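Local coordinates for hypothetical protein YfiH (Bacillus licheniformis, PDB 6DZD), which probably catalyses the phosphorolysis of adenosine, inosine and S-methyl-5'-thioadenosine as well as adenosine deamination, and holds a zinc ion between cysteines, at residues A[12-17]-A[67-72]; A[39-44]-A[62-67]; A[89-94]-A[157-162]; A[137-142]-A[171-176]. All coordinates share one frame; numbering follows the deposited sequence.

Contact 1: residues A[12-17]-A[67-72]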
loop_
_atom_site.group_PDB
_atom_site.type_symbol
_atom_site.label_atom_id
_atom_site.label_comp_id
_atom_site.label_asym_id
_atom_site.label_seq_id
_atom_site.Cartn_x
_atom_site.Cartn_y
_atom_site.Cartn_z
ATOM N N PRO A 12 -4.337 -8.424 17.729
ATOM C CA PRO A 12 -3.408 -8.972 16.732
ATOM C C PRO A 12 -3.475 -8.347 15.335
ATOM O O PRO A 12 -2.477 -8.277 14.626
ATOM C CB PRO A 12 -3.834 -10.437 16.644
ATOM C CG PRO A 12 -5.295 -10.388 16.863
ATOM C CD PRO A 12 -5.502 -9.311 17.908
ATOM N N SER A 13 -4.657 -7.908 14.934
ATOM C CA SER A 13 -4.896 -7.735 13.513
ATOM C C SER A 13 -4.463 -6.392 12.938
ATOM O O SER A 13 -4.248 -6.318 11.729
ATOM C CB SER A 13 -6.385 -7.983 13.223
ATOM O OG SER A 13 -6.736 -9.355 13.453
ATOM N N MET A 14 -4.308 -5.331 13.731
ATOM C CA MET A 14 -4.243 -3.987 13.161
ATOM C C MET A 14 -2.956 -3.253 13.499
ATOM O O MET A 14 -2.514 -3.241 14.650
ATOM C CB MET A 14 -5.399 -3.120 13.652
ATOM C CG MET A 14 -6.768 -3.772 13.620
ATOM S SD MET A 14 -7.333 -3.818 11.919
ATOM C CE MET A 14 -7.681 -2.073 11.701
ATOM N N LEU A 15 -2.394 -2.593 12.491
ATOM C CA LEU A 15 -1.387 -1.556 12.682
ATOM C C LEU A 15 -2.004 -0.227 12.269
ATOM O O LEU A 15 -2.477 -0.096 11.137
ATOM C CB LEU A 15 -0.135 -1.844 11.855
ATOM C CG LEU A 15 0.793 -2.912 12.414
ATOM C CD1 LEU A 15 1.675 -3.457 11.313
ATOM C CD2 LEU A 15 1.611 -2.307 13.529
ATOM N N LEU A 16 -1.966 0.765 13.159
ATOM C CA LEU A 16 -2.674 2.025 12.952
ATOM C C LEU A 16 -1.722 3.206 12.923
ATOM O O LEU A 16 -0.881 3.346 13.815
ATOM C CB LEU A 16 -3.713 2.249 14.057
ATOM C CG LEU A 16 -4.916 1.305 14.014
ATOM C CD1 LEU A 16 -5.816 1.497 15.210
ATOM C CD2 LEU A 16 -5.700 1.499 12.690
ATOM N N ILE A 17 -1.890 4.077 11.929
ATOM C CA ILE A 17 -1.119 5.316 11.843
ATOM C C ILE A 17 -1.670 6.323 12.855
ATOM O O ILE A 17 -2.710 6.953 12.632
ATOM C CB ILE A 17 -1.133 5.879 10.418
ATOM C CG1 ILE A 17 -0.399 4.898 9.502
ATOM C CG2 ILE A 17 -0.439 7.222 10.378
ATOM C CD1 ILE A 17 -0.771 4.965 8.026
ATOM N N LYS A 67 -14.646 -8.594 7.030
ATOM C CA LYS A 67 -15.730 -8.228 7.932
ATOM C C LYS A 67 -15.220 -7.972 9.341
ATOM O O LYS A 67 -15.773 -7.125 10.052
ATOM C CB LYS A 67 -16.801 -9.312 7.927
ATOM C CG LYS A 67 -17.907 -9.094 6.876
ATOM C CD LYS A 67 -18.816 -10.329 6.781
ATOM C CE LYS A 67 -20.250 -9.969 6.477
ATOM N NZ LYS A 67 -20.969 -11.182 6.020
ATOM N N LYS A 68 -14.167 -8.686 9.759
ATOM C CA LYS A 68 -13.616 -8.469 11.093
ATOM C C LYS A 68 -12.848 -7.162 11.159
ATOM O O LYS A 68 -12.996 -6.402 12.126
ATOM C CB LYS A 68 -12.708 -9.626 11.497
ATOM C CG LYS A 68 -11.641 -9.221 12.507
ATOM C CD LYS A 68 -11.220 -10.395 13.382
ATOM C CE LYS A 68 -10.153 -10.027 14.419
ATOM N NZ LYS A 68 -9.662 -11.250 15.140
ATOM N N VAL A 69 -12.070 -6.851 10.118
ATOM C CA VAL A 69 -11.330 -5.596 10.128
ATOM C C VAL A 69 -12.284 -4.413 10.069
ATOM O O VAL A 69 -12.131 -3.443 10.818
ATOM C CB VAL A 69 -10.303 -5.551 8.986
ATOM C CG1 VAL A 69 -9.657 -4.177 8.948
ATOM C CG2 VAL A 69 -9.261 -6.642 9.174
ATOM N N ALA A 70 -13.317 -4.498 9.229
ATOM C CA ALA A 70 -14.296 -3.420 9.151
ATOM C C ALA A 70 -14.957 -3.176 10.501
ATOM O O ALA A 70 -15.222 -2.027 10.885
ATOM C CB ALA A 70 -15.351 -3.756 8.097
ATOM N N ASP A 71 -15.219 -4.245 11.246
ATOM C CA ASP A 71 -15.899 -4.083 12.526
ATOM C C ASP A 71 -14.965 -3.513 13.602
ATOM O O ASP A 71 -15.416 -2.810 14.505
ATOM C CB ASP A 71 -16.518 -5.422 12.941
ATOM C CG ASP A 71 -17.713 -5.840 12.053
ATOM O OD1 ASP A 71 -18.046 -5.170 11.038
ATOM O OD2 ASP A 71 -18.331 -6.871 12.380
ATOM N N ILE A 72 -13.668 -3.804 13.541
ATOM C CA ILE A 72 -12.756 -3.204 14.508
ATOM C C ILE A 72 -12.707 -1.693 14.319
ATOM O O ILE A 72 -12.747 -0.930 15.290
ATOM C CB ILE A 72 -11.363 -3.854 14.412
ATOM C CG1 ILE A 72 -11.434 -5.304 14.932
ATOM C CG2 ILE A 72 -10.352 -3.035 15.216
ATOM C CD1 ILE A 72 -10.334 -6.225 14.448
#
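Met14 sets CG beside its backbone N, anti to the carbonyl carbon (chi1 -46°), and then bends again at chi2 (-75°) and chi3 (-72°), so that its thioether curls against the helix. The Met14 and Val69 side chains cross obliquely, Val69 holding CG1 anti to its backbone N: Met14 SD lies 3.8 Å from Val69 CG1, and Met14 CE is 4.0 Å from the same methyl. Nearly one turn further on, Ile72 meets Met14 tip to tip, its CG2 4.0 Å from Met14 CG. The bent methionine thus touches two residues of the same helical face with different atoms of its chain. At the upstream end the contact changes character. Lys68 runs extended beyond CG, and its CE passes 3.6 Å from Ser13 OG. The ammonium goes on to hydrogen-bond the carbonyl O of Gly39, while Ser13 OG is bound to the carbonyl O of Asn38; both polar ends thus serve the loop that follows strand 30-35. In the fold, helix 59-72 lies here against a sheet: Met14 on strand 14-17 also touches Phe273, and Val69 reaches Met271 and Thr35, so the helix packs across strands 14-17, 30-35 and 270-276.

Contact 2: residues A[39-44]-A[62-67]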
loop_
_atom_site.group_PDB
_atom_site.type_symbol
_atom_site.label_atom_id
_atom_site.label_comp_id
_atom_site.label_asym_id
_atom_site.label_seq_id
_atom_site.Cartn_x
_atom_site.Cartn_y
_atom_site.Cartn_z
ATOM N N GLY A 39 -4.987 -13.251 13.434
ATOM C CA GLY A 39 -6.339 -13.100 13.940
ATOM C C GLY A 39 -7.460 -13.396 12.973
ATOM O O GLY A 39 -8.583 -12.918 13.193
ATOM N N GLY A 40 -7.207 -14.186 11.924
ATOM C CA GLY A 40 -8.182 -14.456 10.896
ATOM C C GLY A 40 -8.639 -15.901 10.868
ATOM O O GLY A 40 -8.306 -16.709 11.731
ATOM N N GLU A 41 -9.391 -16.225 9.820
ATOM C CA GLU A 41 -10.022 -17.523 9.663
ATOM C C GLU A 41 -9.376 -18.385 8.596
ATOM O O GLU A 41 -9.753 -19.552 8.462
ATOM C CB GLU A 41 -11.495 -17.344 9.273
ATOM C CG GLU A 41 -12.448 -16.946 10.369
ATOM C CD GLU A 41 -13.825 -16.662 9.810
ATOM O OE1 GLU A 41 -14.178 -17.314 8.811
ATOM O OE2 GLU A 41 -14.559 -15.828 10.376
ATOM N N SER A 42 -8.464 -17.840 7.802
ATOM C CA SER A 42 -7.989 -18.578 6.644
ATOM C C SER A 42 -7.046 -19.697 7.070
ATOM O O SER A 42 -6.290 -19.578 8.041
ATOM C CB SER A 42 -7.290 -17.651 5.651
ATOM O OG SER A 42 -8.229 -16.835 4.983
ATOM N N GLU A 43 -7.120 -20.795 6.349
ATOM C CA GLU A 43 -6.250 -21.938 6.526
ATOM C C GLU A 43 -4.956 -21.730 5.754
ATOM O O GLU A 43 -4.896 -20.897 4.846
ATOM C CB GLU A 43 -6.962 -23.212 6.051
ATOM C CG GLU A 43 -8.274 -23.520 6.791
ATOM C CD GLU A 43 -8.945 -24.799 6.293
ATOM O OE1 GLU A 43 -8.209 -25.691 5.813
ATOM O OE2 GLU A 43 -10.191 -24.958 6.418
ATOM N N PRO A 44 -3.895 -22.462 6.090
ATOM C CA PRO A 44 -2.688 -22.439 5.257
ATOM C C PRO A 44 -3.014 -22.750 3.810
ATOM O O PRO A 44 -3.922 -23.547 3.521
ATOM C CB PRO A 44 -1.819 -23.542 5.886
ATOM C CG PRO A 44 -2.131 -23.440 7.348
ATOM C CD PRO A 44 -3.603 -23.009 7.435
ATOM N N VAL A 62 -12.078 -14.972 3.396
ATOM C CA VAL A 62 -11.543 -13.636 3.113
ATOM C C VAL A 62 -12.564 -12.557 3.461
ATOM O O VAL A 62 -12.232 -11.531 4.070
ATOM C CB VAL A 62 -11.108 -13.530 1.638
ATOM C CG1 VAL A 62 -10.527 -12.167 1.353
ATOM C CG2 VAL A 62 -10.110 -14.627 1.269
ATOM N N ILE A 63 -13.824 -12.766 3.069
ATOM C CA ILE A 63 -14.872 -11.809 3.402
ATOM C C ILE A 63 -15.027 -11.693 4.914
ATOM O O ILE A 63 -15.242 -10.594 5.451
ATOM C CB ILE A 63 -16.181 -12.207 2.704
ATOM C CG1 ILE A 63 -16.080 -11.841 1.218
ATOM C CG2 ILE A 63 -17.360 -11.536 3.370
ATOM C CD1 ILE A 63 -16.961 -12.653 0.315
ATOM N N ASN A 64 -14.893 -12.817 5.628
ATOM C CA ASN A 64 -14.952 -12.765 7.083
ATOM C C ASN A 64 -13.727 -12.060 7.662
ATOM O O ASN A 64 -13.846 -11.317 8.645
ATOM C CB ASN A 64 -15.135 -14.168 7.654
ATOM C CG ASN A 64 -16.573 -14.643 7.537
ATOM O OD1 ASN A 64 -17.466 -13.870 7.191
ATOM N ND2 ASN A 64 -16.802 -15.924 7.805
ATOM N N ASN A 65 -12.544 -12.249 7.067
ATOM C CA ASN A 65 -11.398 -11.486 7.550
ATOM C C ASN A 65 -11.605 -9.985 7.312
ATOM O O ASN A 65 -11.282 -9.158 8.174
ATOM C CB ASN A 65 -10.112 -11.946 6.857
ATOM C CG ASN A 65 -9.777 -13.386 7.125
ATOM O OD1 ASN A 65 -10.178 -13.957 8.135
ATOM N ND2 ASN A 65 -9.014 -13.984 6.220
ATOM N N ARG A 66 -12.179 -9.624 6.153
ATOM C CA ARG A 66 -12.519 -8.228 5.890
ATOM C C ARG A 66 -13.636 -7.748 6.811
ATOM O O ARG A 66 -13.586 -6.627 7.332
ATOM C CB ARG A 66 -12.917 -8.042 4.420
ATOM C CG ARG A 66 -11.804 -8.289 3.393
ATOM C CD ARG A 66 -12.311 -8.058 1.979
ATOM N NE ARG A 66 -11.333 -8.375 0.939
ATOM C CZ ARG A 66 -11.514 -8.135 -0.363
ATOM N NH1 ARG A 66 -10.574 -8.456 -1.253
ATOM N NH2 ARG A 66 -12.638 -7.572 -0.785
ATOM N N LYS A 67 -14.646 -8.594 7.030
ATOM C CA LYS A 67 -15.730 -8.228 7.932
ATOM C C LYS A 67 -15.220 -7.972 9.341
ATOM O O LYS A 67 -15.773 -7.125 10.052
ATOM C CB LYS A 67 -16.801 -9.312 7.927
ATOM C CG LYS A 67 -17.907 -9.094 6.876
ATOM C CD LYS A 67 -18.816 -10.329 6.781
ATOM C CE LYS A 67 -20.250 -9.969 6.477
ATOM N NZ LYS A 67 -20.969 -11.182 6.020
#
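Two asparagine amides on helix 59-72 meet the 39-44 loop in their own planes. Asn65 uses both ends of its amide: OD1 takes Glu41 N at 2.9 Å, the donor lying in the carbonyl plane on a lone pair with a nearly straight N-H...O angle of 162°, while ND2 points to Ser42 OG at 3.2 Å, close to the amide plane but along a more bent bond. The amide is therefore held flat across two successive loop residues, and its rotation is fixed by having an acceptor and a donor on the loop. Gly40 runs close by, its CA 3.4 Å from Asn65 OD1. Asn64, on the preceding position of the helix, turns to Glu41: its ND2 lies 3.1 Å from Glu41 OE1, with the acceptor in the amide plane and using its syn lone pair. The carboxylate is turned 63° against that amide, and Glu41 OE2 comes to 3.2 Å from Asn64 CB. Beyond the two segments, Asn65 ND2 also binds the carbonyl O of Asn50, and Ser42 OG binds Asp57 OD2. Chemically, the buried amide of Asn65 is satisfied at both ends, whereas Glu41 stays exposed, and its charge is probably only modestly offset by a neutral amide donor.

Contact 3: residues A[89-94]-A[157-162]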
loop_
_atom_site.group_PDB
_atom_site.type_symbol
_atom_site.label_atom_id
_atom_site.label_comp_id
_atom_site.label_asym_id
_atom_site.label_seq_id
_atom_site.Cartn_x
_atom_site.Cartn_y
_atom_site.Cartn_z
ATOM N N ASP A 89 -0.221 1.829 -13.134
ATOM C CA ASP A 89 -0.168 3.108 -12.438
ATOM C C ASP A 89 -1.472 3.884 -12.560
ATOM O O ASP A 89 -1.462 5.113 -12.601
ATOM C CB ASP A 89 1.011 3.940 -12.928
ATOM C CG ASP A 89 0.884 4.330 -14.389
ATOM O OD1 ASP A 89 0.094 3.696 -15.134
ATOM O OD2 ASP A 89 1.580 5.284 -14.795
ATOM N N ARG A 90 -2.602 3.189 -12.605
ATOM C CA ARG A 90 -3.893 3.856 -12.679
ATOM C C ARG A 90 -4.361 4.286 -11.288
ATOM O O ARG A 90 -4.359 3.490 -10.341
ATOM C CB ARG A 90 -4.926 2.936 -13.330
ATOM C CG ARG A 90 -6.245 3.606 -13.658
ATOM C CD ARG A 90 -7.226 2.629 -14.308
ATOM N N ILE A 91 -4.752 5.553 -11.168
ATOM C CA ILE A 91 -5.263 6.119 -9.929
ATOM C C ILE A 91 -6.707 6.523 -10.147
ATOM O O ILE A 91 -7.005 7.310 -11.048
ATOM C CB ILE A 91 -4.453 7.335 -9.479
ATOM C CG1 ILE A 91 -2.987 6.959 -9.400
ATOM C CG2 ILE A 91 -4.987 7.829 -8.155
ATOM C CD1 ILE A 91 -2.077 8.113 -9.050
ATOM N N HIS A 92 -7.588 6.051 -9.288
ATOM C CA HIS A 92 -9.010 6.283 -9.449
ATOM C C HIS A 92 -9.481 7.161 -8.307
ATOM O O HIS A 92 -9.143 6.908 -7.147
ATOM C CB HIS A 92 -9.760 4.953 -9.468
ATOM C CG HIS A 92 -11.242 5.084 -9.576
ATOM N ND1 HIS A 92 -11.910 5.007 -10.781
ATOM C CD2 HIS A 92 -12.193 5.262 -8.628
ATOM C CE1 HIS A 92 -13.209 5.136 -10.568
ATOM N NE2 HIS A 92 -13.406 5.291 -9.272
ATOM N N LYS A 93 -10.234 8.207 -8.639
ATOM C CA LYS A 93 -10.832 9.082 -7.638
ATOM C C LYS A 93 -12.154 8.451 -7.214
ATOM O O LYS A 93 -13.139 8.492 -7.963
ATOM C CB LYS A 93 -11.023 10.489 -8.191
ATOM C CG LYS A 93 -11.808 11.369 -7.290
ATOM C CD LYS A 93 -11.716 12.839 -7.690
ATOM C CE LYS A 93 -12.357 13.703 -6.605
ATOM N NZ LYS A 93 -12.417 15.146 -6.932
ATOM N N VAL A 94 -12.181 7.884 -6.007
ATOM C CA VAL A 94 -13.337 7.128 -5.538
ATOM C C VAL A 94 -14.441 8.081 -5.100
ATOM O O VAL A 94 -14.205 8.992 -4.300
ATOM C CB VAL A 94 -12.930 6.179 -4.400
ATOM C CG1 VAL A 94 -14.095 5.308 -4.005
ATOM C CG2 VAL A 94 -11.757 5.318 -4.830
ATOM N N LEU A 157 7.013 2.948 -12.798
ATOM C CA LEU A 157 6.050 3.825 -13.450
ATOM C C LEU A 157 5.882 5.146 -12.723
ATOM O O LEU A 157 5.369 6.101 -13.321
ATOM C CB LEU A 157 4.686 3.147 -13.557
ATOM C CG LEU A 157 4.573 2.086 -14.656
ATOM C CD1 LEU A 157 3.329 1.204 -14.454
ATOM C CD2 LEU A 157 4.590 2.702 -16.046
ATOM N N GLY A 158 6.311 5.225 -11.466
ATOM C CA GLY A 158 6.137 6.432 -10.681
ATOM C C GLY A 158 4.704 6.648 -10.245
ATOM O O GLY A 158 4.241 7.797 -10.196
ATOM N N ILE A 159 3.991 5.573 -9.897
ATOM C CA ILE A 159 2.611 5.732 -9.452
ATOM C C ILE A 159 2.528 6.635 -8.221
ATOM O O ILE A 159 1.525 7.335 -8.030
ATOM C CB ILE A 159 1.978 4.358 -9.179
ATOM C CG1 ILE A 159 0.472 4.499 -8.943
ATOM C CG2 ILE A 159 2.629 3.718 -7.990
ATOM C CD1 ILE A 159 -0.229 3.185 -8.570
ATOM N N ALA A 160 3.572 6.651 -7.375
ATOM C CA ALA A 160 3.549 7.519 -6.200
ATOM C C ALA A 160 3.632 8.993 -6.590
ATOM O O ALA A 160 2.961 9.839 -5.985
ATOM C CB ALA A 160 4.675 7.142 -5.238
ATOM N N ALA A 161 4.429 9.326 -7.608
ATOM C CA ALA A 161 4.512 10.719 -8.016
ATOM C C ALA A 161 3.247 11.163 -8.733
ATOM O O ALA A 161 2.894 12.348 -8.682
ATOM C CB ALA A 161 5.736 10.943 -8.901
ATOM N N SER A 162 2.549 10.235 -9.398
ATOM C CA SER A 162 1.297 10.590 -10.056
ATOM C C SER A 162 0.225 10.961 -9.046
ATOM O O SER A 162 -0.601 11.839 -9.301
ATOM C CB SER A 162 0.811 9.432 -10.923
ATOM O OG SER A 162 1.589 9.305 -12.093
HETATM O O HOH W 1 2.640 7.195 -12.931
#
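Asp89 overlaps Leu157 at about a right angle, its CB 3.8 Å from Leu157 CB, with the leucine methyl CD1 lying over the aspartate near its carboxylate carbon. CG of Asp89 occupies the crowded position between the backbone N and carbonyl carbon (chi1 64°), which leaves OD2 facing a water shared with Leu157 O and Ser162 OG. Ile159 fits against the backbone of the same residue: its CG1, anti to the backbone N, lies 3.8 Å from Asp89 CA. Two residues on, where strand 91-93 begins, Ile91 reaches over the first turn of the helix, and its CD1 packs 3.7 Å from Ser162 CB. Polar atoms are joined through the one water. It donates to Asp89 OD2 at 2.9 Å and to Leu157 O at 3.0 Å, and it accepts from Ser162 OG at 2.5 Å, so a carboxylate, a backbone carbonyl and a hydroxyl share one solvent molecule. Ile91 also touches Met163 and Met166 of the same helix. Ile159 touches Asp114, which with Cys132 and His149 has the geometry of a possible Cys-His-Asp triad. Gly158, at positive phi (73°), both ends helix 152-157 in a Schellman motif and provides the N-cap position of helix 159-169. It thus links two consecutive helices, a junction lying against strand 91-93, an outermost strand of a mixed sheet.

Contact 4: residues A[137-142]-A[171-176]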
loop_
_atom_site.group_PDB
_atom_site.type_symbol
_atom_site.label_atom_id
_atom_site.label_comp_id
_atom_site.label_asym_id
_atom_site.label_seq_id
_atom_site.Cartn_x
_atom_site.Cartn_y
_atom_site.Cartn_z
ATOM N N PHE A 137 -1.286 8.856 1.611
ATOM C CA PHE A 137 -1.255 10.263 1.246
ATOM C C PHE A 137 -2.338 10.974 2.026
ATOM O O PHE A 137 -3.491 10.543 2.017
ATOM C CB PHE A 137 -1.500 10.469 -0.250
ATOM C CG PHE A 137 -0.519 9.776 -1.142
ATOM C CD1 PHE A 137 -0.667 8.423 -1.440
ATOM C CD2 PHE A 137 0.524 10.485 -1.719
ATOM C CE1 PHE A 137 0.227 7.791 -2.284
ATOM C CE2 PHE A 137 1.415 9.884 -2.561
ATOM C CZ PHE A 137 1.275 8.536 -2.850
ATOM N N TYR A 138 -1.989 12.094 2.642
ATOM C CA TYR A 138 -2.972 12.856 3.392
ATOM C C TYR A 138 -2.688 14.338 3.240
ATOM O O TYR A 138 -1.571 14.787 3.517
ATOM C CB TYR A 138 -2.957 12.445 4.861
ATOM C CG TYR A 138 -3.887 13.255 5.710
ATOM C CD1 TYR A 138 -5.122 13.695 5.221
ATOM C CD2 TYR A 138 -3.540 13.583 7.009
ATOM C CE1 TYR A 138 -5.970 14.439 6.016
ATOM C CE2 TYR A 138 -4.385 14.329 7.806
ATOM C CZ TYR A 138 -5.588 14.747 7.309
ATOM O OH TYR A 138 -6.403 15.468 8.122
ATOM N N ASP A 139 -3.691 15.084 2.775
ATOM C CA ASP A 139 -3.643 16.544 2.740
ATOM C C ASP A 139 -4.632 17.099 3.758
ATOM O O ASP A 139 -5.844 17.113 3.503
ATOM C CB ASP A 139 -3.962 17.063 1.336
ATOM C CG ASP A 139 -3.820 18.577 1.215
ATOM O OD1 ASP A 139 -3.821 19.285 2.240
ATOM O OD2 ASP A 139 -3.720 19.063 0.071
ATOM N N PRO A 140 -4.179 17.596 4.902
ATOM C CA PRO A 140 -5.134 18.097 5.898
ATOM C C PRO A 140 -5.786 19.393 5.499
ATOM O O PRO A 140 -6.830 19.728 6.059
ATOM C CB PRO A 140 -4.282 18.259 7.158
ATOM C CG PRO A 140 -2.873 18.348 6.682
ATOM C CD PRO A 140 -2.777 17.755 5.316
ATOM N N VAL A 141 -5.201 20.139 4.560
ATOM C CA VAL A 141 -5.811 21.376 4.077
ATOM C C VAL A 141 -6.996 21.066 3.167
ATOM O O VAL A 141 -8.098 21.595 3.359
ATOM C CB VAL A 141 -4.764 22.248 3.366
ATOM C CG1 VAL A 141 -5.405 23.502 2.862
ATOM C CG2 VAL A 141 -3.644 22.574 4.306
ATOM N N ARG A 142 -6.772 20.241 2.132
ATOM C CA ARG A 142 -7.816 19.866 1.176
ATOM C C ARG A 142 -8.684 18.707 1.666
ATOM O O ARG A 142 -9.728 18.433 1.052
ATOM C CB ARG A 142 -7.201 19.481 -0.182
ATOM C CG ARG A 142 -6.433 20.583 -0.924
ATOM C CD ARG A 142 -7.344 21.594 -1.588
ATOM N NE ARG A 142 -7.787 22.611 -0.639
ATOM C CZ ARG A 142 -9.063 22.864 -0.368
ATOM N NH1 ARG A 142 -10.003 22.168 -0.992
ATOM N NH2 ARG A 142 -9.404 23.799 0.527
ATOM N N GLU A 171 -6.800 18.656 -7.928
ATOM C CA GLU A 171 -7.441 18.973 -6.659
ATOM C C GLU A 171 -6.975 20.276 -6.034
ATOM O O GLU A 171 -7.567 20.696 -5.036
ATOM C CB GLU A 171 -7.209 17.840 -5.645
ATOM C CG GLU A 171 -7.517 16.456 -6.190
ATOM C CD GLU A 171 -9.000 16.250 -6.495
ATOM O OE1 GLU A 171 -9.334 15.603 -7.508
ATOM O OE2 GLU A 171 -9.828 16.724 -5.702
ATOM N N GLY A 172 -5.975 20.947 -6.609
ATOM C CA GLY A 172 -5.509 22.190 -6.035
ATOM C C GLY A 172 -4.706 22.044 -4.768
ATOM O O GLY A 172 -4.625 22.994 -3.984
ATOM N N SER A 173 -4.088 20.888 -4.550
ATOM C CA SER A 173 -3.245 20.749 -3.374
ATOM C C SER A 173 -1.993 21.608 -3.519
ATOM O O SER A 173 -1.461 21.814 -4.615
ATOM C CB SER A 173 -2.828 19.284 -3.133
ATOM O OG SER A 173 -3.886 18.479 -2.604
ATOM N N ASN A 174 -1.556 22.147 -2.398
ATOM C CA ASN A 174 -0.193 22.620 -2.270
ATOM C C ASN A 174 0.662 21.433 -1.848
ATOM O O ASN A 174 0.345 20.791 -0.833
ATOM C CB ASN A 174 -0.115 23.736 -1.244
ATOM C CG ASN A 174 1.290 24.272 -1.042
ATOM O OD1 ASN A 174 2.285 23.701 -1.507
ATOM N ND2 ASN A 174 1.377 25.376 -0.301
ATOM N N PRO A 175 1.697 21.061 -2.617
ATOM C CA PRO A 175 2.500 19.883 -2.238
ATOM C C PRO A 175 3.150 19.991 -0.870
ATOM O O PRO A 175 3.441 18.955 -0.266
ATOM C CB PRO A 175 3.551 19.802 -3.350
ATOM C CG PRO A 175 3.541 21.135 -3.965
ATOM C CD PRO A 175 2.153 21.632 -3.885
ATOM N N ALA A 176 3.405 21.204 -0.369
ATOM C CA ALA A 176 3.926 21.365 0.985
ATOM C C ALA A 176 2.944 20.879 2.051
ATOM O O ALA A 176 3.366 20.532 3.152
ATOM C CB ALA A 176 4.299 22.830 1.229
HETATM O O HOH W 2 -3.241 22.113 0.059
#
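OD1 of Asp139 is gripped by two backbone N-H groups of its own turn: Val141 N at 2.8 Å, which forms an Asx turn, and Arg142 N at 3.1 Å, which completes the Asx motif. Both donors approach from above the carboxylate plane, the second steeply. The carboxylate reaches them because its CG stands anti to the backbone N (chi1 -176°), swung beside the carbonyl carbon. Its other oxygen faces the opposing loop. There Ser173 OG donates to Asp139 OD2 at 2.7 Å, meeting the anti lone pair of that oxygen, on the side away from OD1. A water adds to the same oxygen, donating to Asp139 OD2 and accepting from Asn174 N, so the chain after Ser173 is tied to the carboxylate as well. Four bonds, one of them from water, thus hold a single buried acid group, and this set of donors would be expected to favour its ionised form. The Arg142 side chain adds van der Waals contact through its methylenes: bent at chi2 and chi3, it lays CG 3.7 Å from Ser173 OG and CD 3.6 Å from Glu171 O. Within the 171-176 loop, Asn174 OD1 accepts from Ala176 N, a second Asx turn. Asp139 closes strand 133-139 before the turn into strand 144-150, while 171-176 leads from helix 159-169 to strand 179-182, antiparallel neighbour of 133-139. Ser173 additionally packs on Trp167 and Leu144, which places the loop between helix and sheet.

In the fold
The contacts fall into two pairs in different parts of the fold. Contact 1 sets helix 59-72 on one six-stranded sheet, and contact 2, 12 Å away between centres, ties a loop to that helix; it is nested in the chain loop that contact 1 closes, and Lys68 reaches from one into the other. Contacts 3 and 4, with centres 15 Å apart, both reach the mixed sheet that carries strands 91-93 and 133-139; their segments alternate along the chain, and a salt bridge from Lys93 to Glu171 joins them. The two pairs follow in series, contacts 2 and 4 being farthest at about 35 Å between centres. All four lie away from the zinc site.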